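Local coordinates for protein-tyrosine-phosphatase PTP1 (Arabidopsis thaliana, PDB 6KRW) that removes phosphate from phosphotyrosine in proteins, including the MAP kinase MPK6, and together with MKP1 represses salicylic acid and camalexin biosynthesis in plant defence, at residues Q15-F20 and A294-L299; D28-E33 and Q287-Y292; S51-N56 and S85-V90. One frame throughout, in Å; residues are numbered along the deposited sequence.

Contact 1: residues Q15-F20 and A294-L299; sequences QALGVF and AIVDEL
A helix-helix interface between the N-terminal helix 7-24 and the C-terminal helix 285-303 is built from A16, L17 and F20 against I295, V296 and L299. Over these segments the axes approach to 9.5 Å with the chains running 143° apart, antiparallel in sense but well short of 180°. F20 has CG beside its backbone N (chi1 -79°), and its ring takes I295 CG2 almost exactly over the centre of one face, 3.8 Å from the ring centroid, a CH-pi contact. The tightest packing lies at the root of the same side chain, where F20 CB meets V296 CG2 at 3.5 Å. One turn along, the methyl L299 CD1 sits among three neighbours: A16 CB (3.8 Å), the backbone L17 N (3.8 Å) and F20 CD2 (4.0 Å). L17 and L299 lie alongside one another, pointing opposite ways, L17 CD1 reaching L299 CB at 3.9 Å. Helix 242-259 adjoins the interface, with T253 touching both F20 and I295 and I257 touching A16. All six residues are buried and no hydrogen bond crosses between the segments, which implies that their association rests on apolar burial, with one methyl, I295 CG2, seated on the F20 face.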
ATOM      1  N   GLN A  15      16.258 -20.245  -3.642  1.00 26.39           N
ATOM      2  CA  GLN A  15      17.037 -19.531  -4.681  1.00 28.97           C
ATOM      3  C   GLN A  15      16.987 -18.034  -4.407  1.00 25.21           C
ATOM      4  O   GLN A  15      18.051 -17.384  -4.411  1.00 26.60           O
ATOM      5  CB  GLN A  15      16.461 -19.871  -6.050  1.00 28.05           C
ATOM      6  CG  GLN A  15      16.786 -21.288  -6.493  1.00 30.22           C
ATOM      7  CD  GLN A  15      15.860 -21.747  -7.595  1.00 29.34           C
ATOM      8  OE1 GLN A  15      15.075 -20.964  -8.128  1.00 31.72           O
ATOM      9  NE2 GLN A  15      15.915 -23.030  -7.906  1.00 33.77           N
ATOM     10  N   ALA A  16      15.799 -17.501  -4.144  1.00 23.96           N
ATOM     11  CA  ALA A  16      15.659 -16.064  -3.833  1.00 22.56           C
ATOM     12  C   ALA A  16      16.414 -15.729  -2.546  1.00 23.45           C
ATOM     13  O   ALA A  16      17.045 -14.679  -2.479  1.00 24.07           O
ATOM     14  CB  ALA A  16      14.215 -15.684  -3.722  1.00 23.26           C
ATOM     15  N   LEU A  17      16.307 -16.589  -1.533  1.00 24.04           N
ATOM     16  CA  LEU A  17      16.956 -16.267  -0.236  1.00 23.52           C
ATOM     17  C   LEU A  17      18.464 -16.112  -0.444  1.00 22.85           C
ATOM     18  O   LEU A  17      19.065 -15.185   0.115  1.00 24.44           O
ATOM     19  CB  LEU A  17      16.651 -17.371   0.774  1.00 26.60           C
ATOM     20  CG  LEU A  17      17.270 -17.183   2.158  1.00 27.26           C
ATOM     21  CD1 LEU A  17      16.947 -15.832   2.770  1.00 25.47           C
ATOM     22  CD2 LEU A  17      16.824 -18.297   3.095  1.00 31.40           C
ATOM     23  N   GLY A  18      19.088 -17.013  -1.185  1.00 24.91           N
ATOM     24  CA  GLY A  18      20.539 -16.908  -1.400  1.00 29.50           C
ATOM     25  C   GLY A  18      20.892 -15.597  -2.070  1.00 24.95           C
ATOM     26  O   GLY A  18      21.925 -14.975  -1.700  1.00 25.76           O
ATOM     27  N   VAL A  19      20.085 -15.170  -3.043  1.00 24.09           N
ATOM     28  CA  VAL A  19      20.355 -13.892  -3.741  1.00 23.32           C
ATOM     29  C   VAL A  19      20.154 -12.694  -2.814  1.00 22.91           C
ATOM     30  O   VAL A  19      21.068 -11.866  -2.707  1.00 24.30           O
ATOM     31  CB  VAL A  19      19.503 -13.800  -5.016  1.00 23.75           C
ATOM     32  CG1 VAL A  19      19.576 -12.397  -5.575  1.00 23.47           C
ATOM     33  CG2 VAL A  19      19.928 -14.870  -6.020  1.00 23.68           C
ATOM     34  N   PHE A  20      19.009 -12.604  -2.143  1.00 22.27           N
ATOM     35  CA  PHE A  20      18.728 -11.432  -1.274  1.00 23.46           C
ATOM     36  C   PHE A  20      19.703 -11.399  -0.091  1.00 24.04           C
ATOM     37  O   PHE A  20      20.149 -10.310   0.282  1.00 24.93           O
ATOM     38  CB  PHE A  20      17.264 -11.450  -0.833  1.00 22.21           C
ATOM     39  CG  PHE A  20      16.320 -10.937  -1.894  1.00 22.52           C
ATOM     40  CD1 PHE A  20      16.096  -9.582  -2.017  1.00 24.57           C
ATOM     41  CD2 PHE A  20      15.608 -11.795  -2.711  1.00 23.55           C
ATOM     42  CE1 PHE A  20      15.204  -9.090  -2.955  1.00 25.18           C
ATOM     43  CE2 PHE A  20      14.746 -11.294  -3.681  1.00 24.98           C
ATOM     44  CZ  PHE A  20      14.573  -9.948  -3.824  1.00 22.12           C
ATOM     45  N   ALA A 294      13.352  -7.097   5.187  1.00 21.32           N
ATOM     46  CA  ALA A 294      12.044  -7.745   5.407  1.00 21.65           C
ATOM     47  C   ALA A 294      11.928  -8.939   4.463  1.00 20.65           C
ATOM     48  O   ALA A 294      11.348  -9.961   4.822  1.00 23.69           O
ATOM     49  CB  ALA A 294      10.902  -6.775   5.234  1.00 22.08           C
ATOM     50  N   ILE A 295      12.346  -8.774   3.203  1.00 21.35           N
ATOM     51  CA  ILE A 295      12.214  -9.894   2.236  1.00 20.63           C
ATOM     52  C   ILE A 295      13.102 -11.066   2.679  1.00 21.04           C
ATOM     53  O   ILE A 295      12.638 -12.212   2.653  1.00 22.88           O
ATOM     54  CB  ILE A 295      12.572  -9.400   0.823  1.00 19.91           C
ATOM     55  CG1 ILE A 295      11.493  -8.460   0.285  1.00 21.03           C
ATOM     56  CG2 ILE A 295      12.801 -10.571  -0.120  1.00 21.32           C
ATOM     57  CD1 ILE A 295      11.930  -7.574  -0.874  1.00 19.78           C
ATOM     58  N   VAL A 296      14.332 -10.792   3.106  1.00 21.87           N
ATOM     59  CA  VAL A 296      15.210 -11.874   3.631  1.00 23.57           C
ATOM     60  C   VAL A 296      14.544 -12.537   4.836  1.00 23.97           C
ATOM     61  O   VAL A 296      14.513 -13.787   4.871  1.00 25.26           O
ATOM     62  CB  VAL A 296      16.614 -11.346   3.957  1.00 23.90           C
ATOM     63  CG1 VAL A 296      17.393 -12.317   4.831  1.00 28.16           C
ATOM     64  CG2 VAL A 296      17.375 -11.046   2.682  1.00 26.37           C
ATOM     65  N   ASP A 297      14.062 -11.747   5.794  1.00 23.13           N
ATOM     66  CA  ASP A 297      13.480 -12.303   7.052  1.00 23.73           C
ATOM     67  C   ASP A 297      12.273 -13.172   6.689  1.00 24.07           C
ATOM     68  O   ASP A 297      12.121 -14.261   7.268  1.00 28.38           O
ATOM     69  CB  ASP A 297      13.086 -11.188   8.014  1.00 25.98           C
ATOM     70  CG  ASP A 297      14.288 -10.487   8.619  1.00 26.57           C
ATOM     71  OD1 ASP A 297      15.419 -10.990   8.429  1.00 32.54           O
ATOM     72  OD2 ASP A 297      14.093  -9.408   9.235  1.00 29.31           O
ATOM     73  N   GLU A 298      11.485 -12.730   5.693  1.00 24.30           N
ATOM     74  CA  GLU A 298      10.277 -13.509   5.360  1.00 25.32           C
ATOM     75  C   GLU A 298      10.673 -14.789   4.627  1.00 24.99           C
ATOM     76  O   GLU A 298      10.060 -15.843   4.870  1.00 28.46           O
ATOM     77  CB  GLU A 298       9.255 -12.678   4.604  1.00 27.03           C
ATOM     78  CG  GLU A 298       7.939 -13.404   4.449  1.00 28.18           C
ATOM     79  CD  GLU A 298       7.239 -13.747   5.747  1.00 30.93           C
ATOM     80  OE1 GLU A 298       7.609 -13.165   6.764  1.00 33.12           O
ATOM     81  OE2 GLU A 298       6.319 -14.561   5.703  1.00 30.85           O
ATOM     82  N   LEU A 299      11.630 -14.707   3.706  1.00 25.42           N
ATOM     83  CA  LEU A 299      12.118 -15.916   2.994  1.00 24.80           C
ATOM     84  C   LEU A 299      12.728 -16.920   3.987  1.00 25.99           C
ATOM     85  O   LEU A 299      12.585 -18.130   3.734  1.00 31.12           O
ATOM     86  CB  LEU A 299      13.133 -15.526   1.921  1.00 25.76           C
ATOM     87  CG  LEU A 299      12.548 -14.823   0.694  1.00 23.20           C
ATOM     88  CD1 LEU A 299      13.643 -14.290  -0.211  1.00 25.02           C
ATOM     89  CD2 LEU A 299      11.616 -15.762  -0.076  1.00 25.71           C
TER

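Contact 2: residues D28-E33 and Q287-Y292; sequences DSIAHE and QYFFCY
I30 enters a group of three aromatic residues, Y288, F289 and Y292, and each of its side-chain carbons finds a ring. CB lies 3.8 Å from F289 CZ. At CB the chain forks. The CG2 branch, anti to the backbone N, stands over the centre of the F289 ring, 3.5 Å from the centroid and only 7° off the normal, which defines a CH-pi contact; the same methyl also reaches Y288 CD2 at 3.6 Å. The other branch serves Y292: I30 CG1 sits over one face of that ring, 3.9 Å from its centroid and displaced toward the rim, and at the tip I30 CD1 comes to 3.8 Å from Y292 CG. The contact joins helix 27-39, the second of two consecutive N-terminal helices, to the C-terminal helix 285-303, with N-to-C directions 128° apart in these segments. I24 of the preceding helix 7-24 touches both I30 and Y292. Beyond this apolar cluster E33 supplies the polar part. Its chain is extended past CG, and the single oxygen OE2 accepts from two phenols: Y292 OH at 2.6 Å, on the syn lone pair, and Y288 OH at 2.6 Å, from 37° above the carboxylate plane. OE2 lies at the edge of both rings, near their planes, while the carboxylate is turned steeply against the Y288 ring and less so against that of Y292. The other oxygen, E33 OE1, forms a salt bridge with K23, which would be expected to stabilise the ionised carboxylate. At the start of the segment, Q287 hydrogen-bonds through OE1 to the backbone N of Q283, which probably binds substrate, as in related phosphatases.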
ATOM      1  N   ASP A  28      26.955  -2.324   0.029  1.00 33.14           N
ATOM      2  CA  ASP A  28      27.337  -1.340  -1.017  1.00 35.27           C
ATOM      3  C   ASP A  28      26.509  -1.604  -2.284  1.00 29.46           C
ATOM      4  O   ASP A  28      26.192  -0.622  -2.984  1.00 35.59           O
ATOM      5  CB  ASP A  28      28.841  -1.352  -1.297  1.00 38.22           C
ATOM      6  CG  ASP A  28      29.688  -0.770  -0.171  1.00 46.04           C
ATOM      7  OD1 ASP A  28      29.113  -0.325   0.837  1.00 57.23           O
ATOM      8  OD2 ASP A  28      30.929  -0.762  -0.304  1.00 54.96           O
ATOM      9  N   SER A  29      26.153  -2.867  -2.576  1.00 31.40           N
ATOM     10  CA  SER A  29      25.364  -3.196  -3.794  1.00 30.44           C
ATOM     11  C   SER A  29      23.960  -2.602  -3.680  1.00 30.51           C
ATOM     12  O   SER A  29      23.434  -2.041  -4.648  1.00 32.94           O
ATOM     13  CB  SER A  29      25.327  -4.677  -4.074  1.00 46.70           C
ATOM     14  OG  SER A  29      24.587  -5.367  -3.070  1.00 44.48           O
ATOM     15  N   ILE A  30      23.380  -2.692  -2.500  1.00 26.31           N
ATOM     16  CA  ILE A  30      22.018  -2.156  -2.231  1.00 24.57           C
ATOM     17  C   ILE A  30      22.052  -0.628  -2.308  1.00 26.43           C
ATOM     18  O   ILE A  30      21.153  -0.050  -2.923  1.00 25.49           O
ATOM     19  CB  ILE A  30      21.522  -2.640  -0.862  1.00 24.32           C
ATOM     20  CG1 ILE A  30      21.395  -4.163  -0.849  1.00 26.99           C
ATOM     21  CG2 ILE A  30      20.237  -1.928  -0.473  1.00 25.14           C
ATOM     22  CD1 ILE A  30      21.146  -4.743   0.526  1.00 27.15           C
ATOM     23  N   ALA A  31      23.044   0.001  -1.688  1.00 27.46           N
ATOM     24  CA  ALA A  31      23.158   1.477  -1.692  1.00 27.29           C
ATOM     25  C   ALA A  31      23.275   1.963  -3.142  1.00 29.57           C
ATOM     26  O   ALA A  31      22.615   2.970  -3.482  1.00 28.84           O
ATOM     27  CB  ALA A  31      24.319   1.938  -0.843  1.00 30.11           C
ATOM     28  N   HIS A  32      24.097   1.264  -3.938  1.00 31.91           N
ATOM     29  CA  HIS A  32      24.332   1.618  -5.365  1.00 31.90           C
ATOM     30  C   HIS A  32      23.003   1.544  -6.116  1.00 28.53           C
ATOM     31  O   HIS A  32      22.732   2.445  -6.941  1.00 30.58           O
ATOM     32  CB  HIS A  32      25.399   0.702  -5.984  1.00 32.99           C
ATOM     33  CG  HIS A  32      25.903   1.168  -7.306  1.00 59.97           C
ATOM     34  ND1 HIS A  32      25.390   0.706  -8.502  1.00 93.00           N
ATOM     35  CD2 HIS A  32      26.894   2.028  -7.623  1.00 71.71           C
ATOM     36  CE1 HIS A  32      26.035   1.270  -9.501  1.00121.34           C
ATOM     37  NE2 HIS A  32      26.966   2.084  -8.989  1.00118.66           N
ATOM     38  N   GLU A  33      22.207   0.505  -5.872  1.00 28.31           N
ATOM     39  CA  GLU A  33      20.892   0.388  -6.554  1.00 24.82           C
ATOM     40  C   GLU A  33      20.047   1.628  -6.243  1.00 23.97           C
ATOM     41  O   GLU A  33      19.432   2.210  -7.164  1.00 25.32           O
ATOM     42  CB  GLU A  33      20.150  -0.882  -6.146  1.00 24.54           C
ATOM     43  CG  GLU A  33      20.791  -2.168  -6.615  1.00 25.32           C
ATOM     44  CD  GLU A  33      20.103  -3.442  -6.159  1.00 29.76           C
ATOM     45  OE1 GLU A  33      20.473  -4.524  -6.641  1.00 34.75           O
ATOM     46  OE2 GLU A  33      19.211  -3.349  -5.289  1.00 25.58           O
ATOM     47  N   GLN A 287      14.599   3.010   3.784  1.00 21.47           N
ATOM     48  CA  GLN A 287      13.392   2.244   3.407  1.00 21.11           C
ATOM     49  C   GLN A 287      13.768   1.155   2.406  1.00 21.10           C
ATOM     50  O   GLN A 287      13.235   0.075   2.496  1.00 19.74           O
ATOM     51  CB  GLN A 287      12.302   3.171   2.866  1.00 19.87           C
ATOM     52  CG  GLN A 287      11.597   3.915   3.998  1.00 23.90           C
ATOM     53  CD  GLN A 287      10.681   5.002   3.505  1.00 23.47           C
ATOM     54  OE1 GLN A 287      10.554   5.222   2.300  1.00 25.40           O
ATOM     55  NE2 GLN A 287      10.020   5.695   4.421  1.00 24.85           N
ATOM     56  N   TYR A 288      14.678   1.464   1.477  1.00 19.95           N
ATOM     57  CA  TYR A 288      15.101   0.467   0.478  1.00 19.63           C
ATOM     58  C   TYR A 288      15.825  -0.683   1.170  1.00 20.31           C
ATOM     59  O   TYR A 288      15.566  -1.827   0.878  1.00 19.88           O
ATOM     60  CB  TYR A 288      15.945   1.185  -0.583  1.00 19.89           C
ATOM     61  CG  TYR A 288      16.232   0.346  -1.795  1.00 20.84           C
ATOM     62  CD1 TYR A 288      15.224   0.066  -2.704  1.00 21.57           C
ATOM     63  CD2 TYR A 288      17.479  -0.189  -2.014  1.00 20.50           C
ATOM     64  CE1 TYR A 288      15.465  -0.714  -3.819  1.00 21.59           C
ATOM     65  CE2 TYR A 288      17.737  -0.949  -3.146  1.00 22.27           C
ATOM     66  CZ  TYR A 288      16.712  -1.251  -4.021  1.00 21.09           C
ATOM     67  OH  TYR A 288      16.940  -2.002  -5.157  1.00 23.71           O
ATOM     68  N   PHE A 289      16.690  -0.364   2.125  1.00 21.91           N
ATOM     69  CA  PHE A 289      17.374  -1.414   2.931  1.00 22.01           C
ATOM     70  C   PHE A 289      16.328  -2.230   3.697  1.00 22.32           C
ATOM     71  O   PHE A 289      16.453  -3.461   3.797  1.00 23.07           O
ATOM     72  CB  PHE A 289      18.410  -0.802   3.881  1.00 24.06           C
ATOM     73  CG  PHE A 289      19.786  -0.720   3.282  1.00 24.61           C
ATOM     74  CD1 PHE A 289      20.677  -1.775   3.402  1.00 29.65           C
ATOM     75  CD2 PHE A 289      20.193   0.410   2.599  1.00 27.76           C
ATOM     76  CE1 PHE A 289      21.946  -1.693   2.859  1.00 28.16           C
ATOM     77  CE2 PHE A 289      21.459   0.473   2.025  1.00 29.83           C
ATOM     78  CZ  PHE A 289      22.340  -0.567   2.175  1.00 28.27           C
ATOM     79  N   PHE A 290      15.323  -1.556   4.244  1.00 21.71           N
ATOM     80  CA  PHE A 290      14.276  -2.259   5.032  1.00 21.05           C
ATOM     81  C   PHE A 290      13.539  -3.260   4.135  1.00 22.97           C
ATOM     82  O   PHE A 290      13.203  -4.342   4.583  1.00 23.02           O
ATOM     83  CB  PHE A 290      13.342  -1.243   5.685  1.00 22.06           C
ATOM     84  CG  PHE A 290      12.281  -1.848   6.567  1.00 21.68           C
ATOM     85  CD1 PHE A 290      12.566  -2.212   7.877  1.00 23.29           C
ATOM     86  CD2 PHE A 290      10.999  -2.059   6.104  1.00 23.07           C
ATOM     87  CE1 PHE A 290      11.584  -2.778   8.679  1.00 24.00           C
ATOM     88  CE2 PHE A 290      10.017  -2.622   6.906  1.00 26.99           C
ATOM     89  CZ  PHE A 290      10.316  -2.981   8.209  1.00 24.97           C
ATOM     90  N   CYS A 291      13.313  -2.899   2.855  1.00 20.71           N
ATOM     91  CA  CYS A 291      12.694  -3.839   1.888  1.00 19.57           C
ATOM     92  C   CYS A 291      13.531  -5.115   1.845  1.00 21.23           C
ATOM     93  O   CYS A 291      13.005  -6.193   1.955  1.00 21.53           O
ATOM     94  CB  CYS A 291      12.701  -3.304   0.453  1.00 23.48           C
ATOM     95  SG  CYS A 291      11.542  -1.972   0.120  1.00 23.76           S
ATOM     96  N   TYR A 292      14.844  -4.967   1.657  1.00 20.66           N
ATOM     97  CA  TYR A 292      15.727  -6.150   1.541  1.00 20.84           C
ATOM     98  C   TYR A 292      15.669  -6.966   2.839  1.00 22.29           C
ATOM     99  O   TYR A 292      15.531  -8.178   2.784  1.00 22.31           O
ATOM    100  CB  TYR A 292      17.161  -5.727   1.265  1.00 22.60           C
ATOM    101  CG  TYR A 292      17.512  -5.649  -0.199  1.00 20.74           C
ATOM    102  CD1 TYR A 292      17.866  -6.792  -0.880  1.00 25.03           C
ATOM    103  CD2 TYR A 292      17.508  -4.448  -0.883  1.00 22.53           C
ATOM    104  CE1 TYR A 292      18.197  -6.763  -2.215  1.00 25.88           C
ATOM    105  CE2 TYR A 292      17.850  -4.401  -2.226  1.00 22.62           C
ATOM    106  CZ  TYR A 292      18.187  -5.560  -2.884  1.00 23.26           C
ATOM    107  OH  TYR A 292      18.525  -5.580  -4.225  1.00 25.34           O
TER

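Contact 3: residues S51-N56 and S85-V90; sequences STVAMN and SAKGYV
Y89 and A54 form the tight part of this contact, whereas N56 and K87 approach each other loosely where the surface opens to solvent. The Y89 ring, with CG anti to the backbone N (chi1 179°), extends past the short, weakly bonded helix around 52-55: A54 CB lies 3.5 Å from Y89 CE1 and 3.3 Å from Y89 OH. V53 runs beside the ring, pointing the other way, its CG1 meeting Y89 CD1 at 3.9 Å and the carbonyl A86 O at 3.8 Å. The phenol does not depend on this segment for its hydrogen bond, since Y89 OH pairs with N63 OD1. N59 ND2 bonds both V53 O and A86 O, linking the two segments through one amide. On the open side, the aliphatic chain of the exposed K87 lies aslant V53, K87 CD standing 4.0 Å from V53 CG2. Farther out K87 NZ and N56 ND2 are 3.8 Å apart, and no hydrogen bond spans the segments. K87 is a central residue of the type I' turn that starts at A86 and ends at Y89, where a weakly bonded strand begins. N63, in the KNRY sequence of the phosphotyrosine-recognition loop of classical tyrosine phosphatases, bonds to both Y89 OH and A54 O, so the contact lies next to that loop.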
ATOM      1  N   SER A  51       0.034  14.241 -15.155  1.00 16.59           N
ATOM      2  CA  SER A  51      -0.927  14.170 -14.028  1.00 16.52           C
ATOM      3  C   SER A  51      -1.870  15.360 -14.118  1.00 17.51           C
ATOM      4  O   SER A  51      -2.091  16.064 -13.153  1.00 19.02           O
ATOM      5  CB  SER A  51      -0.188  14.082 -12.697  1.00 15.44           C
ATOM      6  OG  SER A  51       0.742  13.043 -12.683  1.00 16.11           O
ATOM      7  N   THR A  52      -2.435  15.597 -15.294  1.00 19.52           N
ATOM      8  CA  THR A  52      -3.242  16.810 -15.541  1.00 19.03           C
ATOM      9  C   THR A  52      -4.486  16.848 -14.654  1.00 18.24           C
ATOM     10  O   THR A  52      -4.889  17.945 -14.245  1.00 22.68           O
ATOM     11  CB  THR A  52      -3.618  16.923 -17.023  1.00 20.29           C
ATOM     12  OG1 THR A  52      -4.473  15.857 -17.416  1.00 19.79           O
ATOM     13  CG2 THR A  52      -2.386  16.886 -17.896  1.00 19.81           C
ATOM     14  N   VAL A  53      -5.125  15.712 -14.411  1.00 18.42           N
ATOM     15  CA  VAL A  53      -6.401  15.759 -13.652  1.00 19.31           C
ATOM     16  C   VAL A  53      -6.089  16.149 -12.194  1.00 20.86           C
ATOM     17  O   VAL A  53      -6.802  16.988 -11.647  1.00 23.21           O
ATOM     18  CB  VAL A  53      -7.172  14.432 -13.756  1.00 17.67           C
ATOM     19  CG1 VAL A  53      -8.440  14.490 -12.928  1.00 19.42           C
ATOM     20  CG2 VAL A  53      -7.493  14.151 -15.211  1.00 18.28           C
ATOM     21  N   ALA A  54      -5.044  15.563 -11.628  1.00 19.64           N
ATOM     22  CA  ALA A  54      -4.628  15.857 -10.239  1.00 21.78           C
ATOM     23  C   ALA A  54      -4.262  17.331 -10.091  1.00 26.83           C
ATOM     24  O   ALA A  54      -4.438  17.866  -8.953  1.00 28.34           O
ATOM     25  CB  ALA A  54      -3.455  14.990  -9.844  1.00 20.93           C
ATOM     26  N   MET A  55      -3.682  17.926 -11.136  1.00 26.55           N
ATOM     27  CA  MET A  55      -3.144  19.314 -11.079  1.00 34.27           C
ATOM     28  C   MET A  55      -4.245  20.322 -11.451  1.00 41.89           C
ATOM     29  O   MET A  55      -3.981  21.510 -11.352  1.00 41.09           O
ATOM     30  CB  MET A  55      -1.914  19.495 -11.983  1.00 42.86           C
ATOM     31  CG  MET A  55      -0.701  18.657 -11.584  1.00 42.48           C
ATOM     32  SD  MET A  55      -0.187  18.907  -9.893  1.00 49.06           S
ATOM     33  CE  MET A  55       1.120  17.704  -9.740  1.00 52.93           C
ATOM     34  N   ASN A  56      -5.444  19.850 -11.812  1.00 33.80           N
ATOM     35  CA  ASN A  56      -6.606  20.709 -12.153  1.00 39.56           C
ATOM     36  C   ASN A  56      -6.931  21.629 -10.983  1.00 38.85           C
ATOM     37  O   ASN A  56      -6.914  21.130  -9.842  1.00 35.77           O
ATOM     38  CB  ASN A  56      -7.872  19.878 -12.371  1.00 52.73           C
ATOM     39  CG  ASN A  56      -8.361  19.921 -13.787  1.00 66.96           C
ATOM     40  OD1 ASN A  56      -8.074  20.876 -14.496  1.00 81.16           O
ATOM     41  ND2 ASN A  56      -9.108  18.903 -14.186  1.00 62.44           N
ATOM     42  N   SER A  85     -16.887  17.807 -13.632  1.00 34.94           N
ATOM     43  CA  SER A  85     -15.696  18.671 -13.842  1.00 39.87           C
ATOM     44  C   SER A  85     -14.477  18.090 -13.102  1.00 36.97           C
ATOM     45  O   SER A  85     -13.346  18.344 -13.534  1.00 36.19           O
ATOM     46  CB  SER A  85     -15.971  20.094 -13.426  1.00 46.33           C
ATOM     47  OG  SER A  85     -16.197  20.160 -12.028  1.00 53.58           O
ATOM     48  N   ALA A  86     -14.695  17.295 -12.051  1.00 36.38           N
ATOM     49  CA  ALA A  86     -13.594  16.676 -11.276  1.00 30.26           C
ATOM     50  C   ALA A  86     -13.026  15.430 -11.978  1.00 26.72           C
ATOM     51  O   ALA A  86     -11.956  14.953 -11.577  1.00 25.29           O
ATOM     52  CB  ALA A  86     -14.074  16.316  -9.910  1.00 37.68           C
ATOM     53  N   LYS A  87     -13.724  14.906 -12.981  1.00 25.08           N
ATOM     54  CA  LYS A  87     -13.295  13.686 -13.711  1.00 22.58           C
ATOM     55  C   LYS A  87     -13.060  12.534 -12.720  1.00 21.32           C
ATOM     56  O   LYS A  87     -12.124  11.753 -12.911  1.00 19.96           O
ATOM     57  CB  LYS A  87     -12.070  13.975 -14.583  1.00 23.41           C
ATOM     58  CG  LYS A  87     -12.260  15.086 -15.618  1.00 25.56           C
ATOM     59  CD  LYS A  87     -11.066  15.269 -16.526  1.00 32.88           C
ATOM     60  CE  LYS A  87     -11.301  16.289 -17.620  1.00 49.36           C
ATOM     61  NZ  LYS A  87     -11.144  17.671 -17.121  1.00 67.78           N
ATOM     62  N   GLY A  88     -13.892  12.458 -11.672  1.00 21.57           N
ATOM     63  CA  GLY A  88     -13.831  11.288 -10.788  1.00 21.46           C
ATOM     64  C   GLY A  88     -12.590  11.251  -9.913  1.00 20.18           C
ATOM     65  O   GLY A  88     -12.202  10.154  -9.493  1.00 22.19           O
ATOM     66  N   TYR A  89     -11.986  12.397  -9.650  1.00 20.75           N
ATOM     67  CA  TYR A  89     -10.609  12.424  -9.118  1.00 21.19           C
ATOM     68  C   TYR A  89     -10.551  12.002  -7.635  1.00 20.99           C
ATOM     69  O   TYR A  89     -11.258  12.534  -6.778  1.00 22.92           O
ATOM     70  CB  TYR A  89      -9.993  13.814  -9.267  1.00 19.89           C
ATOM     71  CG  TYR A  89      -8.607  13.838  -8.711  1.00 20.37           C
ATOM     72  CD1 TYR A  89      -7.572  13.201  -9.362  1.00 18.88           C
ATOM     73  CD2 TYR A  89      -8.338  14.398  -7.463  1.00 21.84           C
ATOM     74  CE1 TYR A  89      -6.298  13.153  -8.832  1.00 19.18           C
ATOM     75  CE2 TYR A  89      -7.069  14.356  -6.914  1.00 20.72           C
ATOM     76  CZ  TYR A  89      -6.044  13.716  -7.585  1.00 18.60           C
ATOM     77  OH  TYR A  89      -4.785  13.635  -7.092  1.00 20.58           O
ATOM     78  N   VAL A  90      -9.653  11.083  -7.379  1.00 19.85           N
ATOM     79  CA  VAL A  90      -9.147  10.765  -6.027  1.00 20.18           C
ATOM     80  C   VAL A  90      -7.640  10.575  -6.135  1.00 20.26           C
ATOM     81  O   VAL A  90      -7.142  10.081  -7.171  1.00 19.86           O
ATOM     82  CB  VAL A  90      -9.893   9.560  -5.452  1.00 26.23           C
ATOM     83  CG1 VAL A  90      -9.836   8.351  -6.325  1.00 26.05           C
ATOM     84  CG2 VAL A  90      -9.387   9.211  -4.054  1.00 30.08           C
TER

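In the fold
From the N terminus, helix 7-24 runs first into contact 1, whose partner on helix 285-303 is separated from it by 273 residues, so it closes the widest loop. Helix 27-39 follows directly and makes contact 2 with an earlier part of the same C-terminal helix, nested inside that loop. The two touch where F20 CD1 meets Y292 CD1 at 3.5 Å, so both N-terminal helices and helix 285-303 form one packed helical region. Contact 3 closes a short loop of 28 residues, nested within both others; no loops cross. Its centre is about 40 Å from that of contact 1, on the opposite side of the chain's centre, and it ties helix 52-55 to the turn that runs into strand 89-90.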